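Bromo domain containing protein (Cryptosporidium parvum, PDB 5U9N) probably recognises acetyl-lysine through its bromodomains, the second of which makes up this chain and holds the inhibitor bromosporine in its pocket. Local coordinates at residues Glu30-Glu35 against Asp56-Glu61; Leu102-Phe107 against Asn132-Leu137. One frame throughout, in Å; residues are numbered along the deposited sequence.

Contact 1. Residues Glu30-Glu35 against Asp56-Glu61; sequences ENPVLE and DYITIE. With BMF (Bromosporine), chain C.
Glu30 meets the first turn of helix 57-65 with both its backbone carbonyl and its carboxylate. It lies in the ZA loop of the bromodomain bundle, the long connection that leaves helix 9-20, and here that loop is fastened to a helix N-terminus. Glu30 O accepts from Ile58 N at 3.1 Å with an N-H...O angle of 165° and the donor in the carbonyl plane. This hydrogen bond engages a first-turn N-H that the helix's own carbonyls do not serve. With CG anti to the backbone N (chi1 -175°) and a bend at chi2, the Glu30 chain starts away from the helix yet returns its carboxylate to it. OE1 sits at the edge of the Tyr57 ring, 3.5 Å from CD2, the carboxylate and ring planes being 59° apart, while OE2 lies 3.8 Å from Ile58 CB. The Glu30 carboxylate forms a salt bridge with Arg21, which also bridges to Glu61; the arginine probably offsets the repulsion between Glu30 OE2 and Glu61 OE2, 5.2 Å apart.

The CG2 methyl of Ile58 packs against the loop, 3.3 Å from Glu30 O and close to Asn31 OD1, with Pro32 CD as its apolar neighbour. Asp56 is the N-cap. Its OD1 takes two bonds from one face of the carboxylate plane, from Thr59 N and, at 2.7 Å, from Thr59 OG1. OD2 faces the Pro32 ring, 3.4 Å from CG, and accepts from a water that itself accepts from Val33 N, so the capping residue also ties down the loop.

Residues 31-33 of this loop line the bromosporine pocket: Val33 CG1 packs on the ligand methyl C26, and Asn31 N donates to the sulfonyl oxygen O07 of bromosporine at 3.3 Å.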
loop_
_atom_site.group_PDB
_atom_site.type_symbol
_atom_site.label_atom_id
_atom_site.label_comp_id
_atom_site.label_asym_id
_atom_site.label_seq_id
_atom_site.Cartn_x
_atom_site.Cartn_y
_atom_site.Cartn_z
ATOM N N GLU A 30 -2.019 2.743 6.895
ATOM C CA GLU A 30 -1.849 1.555 7.721
ATOM C C GLU A 30 -3.133 0.748 7.836
ATOM O O GLU A 30 -3.124 -0.452 7.565
ATOM C CB GLU A 30 -1.350 1.955 9.119
ATOM C CG GLU A 30 -1.017 0.788 10.031
ATOM C CD GLU A 30 -0.102 -0.255 9.428
ATOM O OE1 GLU A 30 0.814 0.130 8.669
ATOM O OE2 GLU A 30 -0.285 -1.458 9.728
ATOM N N ASN A 31 -4.223 1.384 8.231
ATOM C CA ASN A 31 -5.483 0.681 8.454
ATOM C C ASN A 31 -6.545 1.165 7.478
ATOM O O ASN A 31 -6.396 2.244 6.901
ATOM C CB ASN A 31 -5.948 0.887 9.904
ATOM C CG ASN A 31 -4.890 0.491 10.908
ATOM O OD1 ASN A 31 -4.407 -0.655 10.918
ATOM N ND2 ASN A 31 -4.446 1.442 11.724
ATOM N N PRO A 32 -7.649 0.395 7.294
ATOM C CA PRO A 32 -8.686 0.824 6.338
ATOM C C PRO A 32 -9.312 2.170 6.684
ATOM O O PRO A 32 -9.734 2.389 7.820
ATOM C CB PRO A 32 -9.729 -0.302 6.409
ATOM C CG PRO A 32 -8.987 -1.480 6.922
ATOM C CD PRO A 32 -7.965 -0.928 7.873
ATOM N N VAL A 33 -9.399 3.063 5.680
ATOM C CA VAL A 33 -10.015 4.387 5.843
ATOM C C VAL A 33 -11.516 4.266 6.166
ATOM O O VAL A 33 -12.035 5.086 6.920
ATOM C CB VAL A 33 -9.808 5.314 4.603
ATOM C CG1 VAL A 33 -8.348 5.700 4.442
ATOM C CG2 VAL A 33 -10.333 4.687 3.321
ATOM N N LEU A 34 -12.209 3.261 5.588
ATOM C CA LEU A 34 -13.640 3.064 5.808
ATOM C C LEU A 34 -13.951 2.514 7.234
ATOM O O LEU A 34 -15.091 2.625 7.673
ATOM C CB LEU A 34 -14.220 2.123 4.747
ATOM C CG LEU A 34 -14.181 2.632 3.288
ATOM C CD1 LEU A 34 -14.660 1.560 2.335
ATOM C CD2 LEU A 34 -15.029 3.899 3.116
ATOM N N GLU A 35 -12.946 1.942 7.948
ATOM C CA GLU A 35 -13.104 1.497 9.345
ATOM C C GLU A 35 -12.656 2.604 10.326
ATOM O O GLU A 35 -12.746 2.414 11.532
ATOM C CB GLU A 35 -12.230 0.257 9.633
ATOM C CG GLU A 35 -12.625 -1.018 8.913
ATOM C CD GLU A 35 -11.696 -2.187 9.218
ATOM O OE1 GLU A 35 -10.784 -2.028 10.068
ATOM O OE2 GLU A 35 -11.858 -3.252 8.579
ATOM N N ASP A 56 -4.945 -1.232 2.085
ATOM C CA ASP A 56 -4.041 -0.698 3.123
ATOM C C ASP A 56 -3.012 -1.744 3.531
ATOM O O ASP A 56 -3.129 -2.900 3.148
ATOM C CB ASP A 56 -4.830 -0.219 4.345
ATOM C CG ASP A 56 -5.962 -1.142 4.705
ATOM O OD1 ASP A 56 -5.702 -2.155 5.383
ATOM O OD2 ASP A 56 -7.090 -0.924 4.199
ATOM N N TYR A 57 -1.989 -1.321 4.286
ATOM C CA TYR A 57 -0.839 -2.166 4.633
ATOM C C TYR A 57 -1.214 -3.353 5.470
ATOM O O TYR A 57 -0.699 -4.439 5.228
ATOM C CB TYR A 57 0.239 -1.362 5.395
ATOM C CG TYR A 57 0.871 -0.202 4.643
ATOM C CD1 TYR A 57 0.965 -0.210 3.247
ATOM C CD2 TYR A 57 1.469 0.850 5.324
ATOM C CE1 TYR A 57 1.610 0.819 2.560
ATOM C CE2 TYR A 57 2.112 1.881 4.648
ATOM C CZ TYR A 57 2.181 1.865 3.267
ATOM O OH TYR A 57 2.832 2.883 2.614
ATOM N N ILE A 58 -2.036 -3.162 6.497
ATOM C CA ILE A 58 -2.396 -4.278 7.385
ATOM C C ILE A 58 -3.208 -5.326 6.595
ATOM O O ILE A 58 -3.012 -6.522 6.806
ATOM C CB ILE A 58 -3.144 -3.778 8.663
ATOM C CG1 ILE A 58 -3.177 -4.886 9.747
ATOM C CG2 ILE A 58 -4.577 -3.301 8.352
ATOM C CD1 ILE A 58 -1.744 -5.368 10.234
ATOM N N THR A 59 -4.048 -4.873 5.628
ATOM C CA THR A 59 -4.841 -5.778 4.772
ATOM C C THR A 59 -3.909 -6.562 3.819
ATOM O O THR A 59 -4.119 -7.739 3.612
ATOM C CB THR A 59 -5.907 -4.993 3.989
ATOM O OG1 THR A 59 -6.863 -4.492 4.900
ATOM C CG2 THR A 59 -6.620 -5.847 2.962
ATOM N N ILE A 60 -2.886 -5.911 3.271
ATOM C CA ILE A 60 -1.912 -6.582 2.399
ATOM C C ILE A 60 -1.091 -7.580 3.227
ATOM O O ILE A 60 -0.889 -8.714 2.783
ATOM C CB ILE A 60 -0.993 -5.559 1.676
ATOM C CG1 ILE A 60 -1.793 -4.737 0.667
ATOM C CG2 ILE A 60 0.156 -6.281 0.974
ATOM C CD1 ILE A 60 -0.980 -3.560 0.016
ATOM N N GLU A 61 -0.569 -7.134 4.405
ATOM C CA GLU A 61 0.206 -8.000 5.322
ATOM C C GLU A 61 -0.561 -9.269 5.666
ATOM O O GLU A 61 0.009 -10.349 5.627
ATOM C CB GLU A 61 0.560 -7.258 6.630
ATOM C CG GLU A 61 1.349 -8.133 7.613
ATOM C CD GLU A 61 1.962 -7.418 8.802
ATOM O OE1 GLU A 61 2.923 -7.966 9.387
ATOM O OE2 GLU A 61 1.494 -6.306 9.140
HETATM C C10 BMF C . -6.482 9.439 7.354
HETATM N N12 BMF C . -6.310 8.751 5.109
HETATM C C15 BMF C . -7.636 11.101 4.108
HETATM C C17 BMF C . -8.991 13.208 4.173
HETATM C C20 BMF C . -9.435 16.384 4.050
HETATM C C22 BMF C . -7.388 10.879 5.439
HETATM C C26 BMF C . -5.521 6.870 2.893
HETATM C C28 BMF C . -6.449 10.166 9.648
HETATM C C01 BMF C . -5.653 8.696 11.537
HETATM C C02 BMF C . -5.943 8.940 10.076
HETATM C C03 BMF C . -5.702 7.958 9.098
HETATM N N04 BMF C . -5.157 6.694 9.456
HETATM S S05 BMF C . -5.997 5.305 9.583
HETATM C C06 BMF C . -6.968 5.166 8.133
HETATM O O07 BMF C . -5.038 4.242 9.590
HETATM O O08 BMF C . -6.874 5.448 10.704
HETATM C C09 BMF C . -5.961 8.213 7.756
HETATM C C11 BMF C . -6.732 9.693 5.923
HETATM N N13 BMF C . -6.564 8.985 3.777
HETATM C C14 BMF C . -7.200 10.069 3.215
HETATM N N16 BMF C . -8.284 12.220 3.518
HETATM O O18 BMF C . -9.467 14.099 3.263
HETATM C C19 BMF C . -10.309 15.189 3.773
HETATM O O21 BMF C . -9.145 13.291 5.373
HETATM N N23 BMF C . -7.310 9.872 1.907
HETATM N N24 BMF C . -6.726 8.642 1.620
HETATM C C25 BMF C . -6.274 8.138 2.736
HETATM C C27 BMF C . -6.718 10.416 8.317
HETATM O O HOH W 1 -8.132 1.641 3.019
#

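Contact 2. Residues Leu102-Phe107 against Asn132-Leu137; sequences LVKLIF and NKFNNL
Val103 and Phe134 carry the apolar part of this nearly antiparallel pair, which joins helices 96-113 and 122-139 of the bromodomain bundle; the axes of segments 102-107 and 132-137 approach to 11.0 Å, with their N-to-C directions 160° apart. The main interaction is a CH-pi contact: Val103 CG1 stands 3.8 Å from the centroid of the Phe134 ring and only 7° off its normal, squarely over one face. Phe134 CG is anti to the backbone N (chi1 -179°), which puts CG on the side of helix 96-113, where the ring meets Val103. One turn along, Phe107 adds a looser apolar contact, its CE2 lying 4.3 Å from Phe134 CB. Ile16 and Leu20 of helix 9-20 also touch Phe134, so the ring joins three helices.

At the margin, Lys104 extends beyond CG and crosses Asn135 at about a right angle, its methylene CE lying against the amide oxygen, 3.3 Å from Asn135 OD1. The lysine ammonium forms a salt bridge with Glu100 of its own helix.

With the lysine charge paired within its own helix and a methyl seated over the Phe134 ring, cohesion here probably comes mainly from dispersion and hydrophobic burial.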
loop_
_atom_site.group_PDB
_atom_site.type_symbol
_atom_site.label_atom_id
_atom_site.label_comp_id
_atom_site.label_asym_id
_atom_site.label_seq_id
_atom_site.Cartn_x
_atom_site.Cartn_y
_atom_site.Cartn_z
ATOM N N LEU A 102 -1.473 -4.114 -5.437
ATOM C CA LEU A 102 -2.177 -3.758 -4.218
ATOM C C LEU A 102 -1.488 -2.600 -3.504
ATOM O O LEU A 102 -2.157 -1.681 -3.047
ATOM C CB LEU A 102 -2.293 -4.982 -3.285
ATOM C CG LEU A 102 -3.325 -6.077 -3.708
ATOM C CD1 LEU A 102 -3.301 -7.269 -2.703
ATOM C CD2 LEU A 102 -4.755 -5.509 -3.801
ATOM N N VAL A 103 -0.166 -2.622 -3.425
ATOM C CA VAL A 103 0.566 -1.523 -2.784
ATOM C C VAL A 103 0.354 -0.218 -3.573
ATOM O O VAL A 103 0.068 0.809 -2.967
ATOM C CB VAL A 103 2.066 -1.841 -2.622
ATOM C CG1 VAL A 103 2.842 -0.592 -2.229
ATOM C CG2 VAL A 103 2.272 -2.952 -1.588
ATOM N N LYS A 104 0.465 -0.263 -4.907
ATOM C CA LYS A 104 0.295 0.930 -5.730
ATOM C C LYS A 104 -1.147 1.418 -5.730
ATOM O O LYS A 104 -1.374 2.619 -5.850
ATOM C CB LYS A 104 0.760 0.681 -7.138
ATOM C CG LYS A 104 2.256 0.551 -7.230
ATOM C CD LYS A 104 2.689 0.412 -8.668
ATOM C CE LYS A 104 4.136 0.734 -8.867
ATOM N NZ LYS A 104 4.564 0.478 -10.292
ATOM N N LEU A 105 -2.109 0.507 -5.538
ATOM C CA LEU A 105 -3.541 0.848 -5.408
ATOM C C LEU A 105 -3.785 1.792 -4.205
ATOM O O LEU A 105 -4.628 2.676 -4.284
ATOM C CB LEU A 105 -4.367 -0.456 -5.241
ATOM C CG LEU A 105 -5.856 -0.319 -5.021
ATOM C CD1 LEU A 105 -6.539 0.255 -6.238
ATOM C CD2 LEU A 105 -6.451 -1.644 -4.673
ATOM N N ILE A 106 -3.056 1.578 -3.103
ATOM C CA ILE A 106 -3.114 2.401 -1.886
ATOM C C ILE A 106 -2.758 3.849 -2.224
ATOM O O ILE A 106 -3.419 4.763 -1.771
ATOM C CB ILE A 106 -2.131 1.829 -0.803
ATOM C CG1 ILE A 106 -2.625 0.480 -0.277
ATOM C CG2 ILE A 106 -1.937 2.809 0.385
ATOM C CD1 ILE A 106 -1.622 -0.245 0.626
ATOM N N PHE A 107 -1.676 4.052 -2.953
ATOM C CA PHE A 107 -1.193 5.395 -3.280
ATOM C C PHE A 107 -2.018 6.074 -4.393
ATOM O O PHE A 107 -2.193 7.283 -4.315
ATOM C CB PHE A 107 0.294 5.346 -3.670
ATOM C CG PHE A 107 1.166 4.697 -2.607
ATOM C CD1 PHE A 107 0.975 4.978 -1.257
ATOM C CD2 PHE A 107 2.129 3.759 -2.952
ATOM C CE1 PHE A 107 1.732 4.336 -0.279
ATOM C CE2 PHE A 107 2.867 3.098 -1.968
ATOM C CZ PHE A 107 2.640 3.368 -0.638
ATOM N N ASN A 132 7.042 6.690 -4.625
ATOM C CA ASN A 132 8.393 6.884 -5.127
ATOM C C ASN A 132 9.379 6.005 -4.342
ATOM O O ASN A 132 10.229 5.363 -4.942
ATOM C CB ASN A 132 8.791 8.355 -5.041
ATOM C CG ASN A 132 8.063 9.246 -6.025
ATOM O OD1 ASN A 132 7.100 8.837 -6.697
ATOM N ND2 ASN A 132 8.481 10.507 -6.097
ATOM N N LYS A 133 9.236 5.949 -3.010
ATOM C CA LYS A 133 10.052 5.069 -2.175
ATOM C C LYS A 133 9.784 3.603 -2.545
ATOM O O LYS A 133 10.715 2.820 -2.606
ATOM C CB LYS A 133 9.752 5.307 -0.684
ATOM C CG LYS A 133 10.594 4.427 0.287
ATOM C CD LYS A 133 12.077 4.811 0.295
ATOM C CE LYS A 133 12.849 4.015 1.330
ATOM N NZ LYS A 133 14.282 4.422 1.413
ATOM N N PHE A 134 8.515 3.226 -2.771
ATOM C CA PHE A 134 8.185 1.849 -3.145
ATOM C C PHE A 134 8.866 1.458 -4.458
ATOM O O PHE A 134 9.425 0.361 -4.552
ATOM C CB PHE A 134 6.670 1.637 -3.272
ATOM C CG PHE A 134 6.308 0.203 -3.637
ATOM C CD1 PHE A 134 6.755 -0.862 -2.865
ATOM C CD2 PHE A 134 5.670 -0.084 -4.841
ATOM C CE1 PHE A 134 6.526 -2.178 -3.260
ATOM C CE2 PHE A 134 5.403 -1.405 -5.211
ATOM C CZ PHE A 134 5.833 -2.443 -4.414
ATOM N N ASN A 135 8.794 2.327 -5.475
ATOM C CA ASN A 135 9.405 2.038 -6.776
ATOM C C ASN A 135 10.879 1.820 -6.665
ATOM O O ASN A 135 11.409 0.956 -7.341
ATOM C CB ASN A 135 9.143 3.165 -7.775
ATOM C CG ASN A 135 7.741 3.156 -8.328
ATOM O OD1 ASN A 135 7.175 2.104 -8.625
ATOM N ND2 ASN A 135 7.197 4.322 -8.600
ATOM N N ASN A 136 11.553 2.601 -5.837
ATOM C CA ASN A 136 12.991 2.472 -5.665
ATOM C C ASN A 136 13.363 1.157 -4.952
ATOM O O ASN A 136 14.361 0.541 -5.313
ATOM C CB ASN A 136 13.554 3.674 -4.905
ATOM C CG ASN A 136 13.865 4.832 -5.830
ATOM O OD1 ASN A 136 14.959 4.913 -6.413
ATOM N ND2 ASN A 136 12.866 5.672 -6.104
ATOM N N LEU A 137 12.574 0.736 -3.949
ATOM C CA LEU A 137 12.811 -0.528 -3.253
ATOM C C LEU A 137 12.492 -1.700 -4.170
ATOM O O LEU A 137 13.267 -2.655 -4.261
ATOM C CB LEU A 137 11.932 -0.623 -1.989
ATOM C CG LEU A 137 12.215 0.402 -0.888
ATOM C CD1 LEU A 137 11.292 0.210 0.269
ATOM C CD2 LEU A 137 13.655 0.329 -0.432
#

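Contact 1 joins a loop to a helix start beside the ligand pocket and is partly buried, whereas contact 2 joins two helices within the buried bundle. Their chemistry follows this difference: contact 1 relies on a backbone hydrogen bond, a cap, a water bridge and carboxylates, contact 2 on aliphatic and aromatic carbon. They share no helix, but helix 57-65 of contact 1 packs against helix 96-113 of contact 2; the centres of the two contacts lie about 14 Å apart. The two meet where Tyr57 OH lies 3.3 Å from Phe107 CZ and Ile60 CD1 lies 3.4 Å from Ile106 CD1, so the helix start that holds the loop packs on the residues of the next helix.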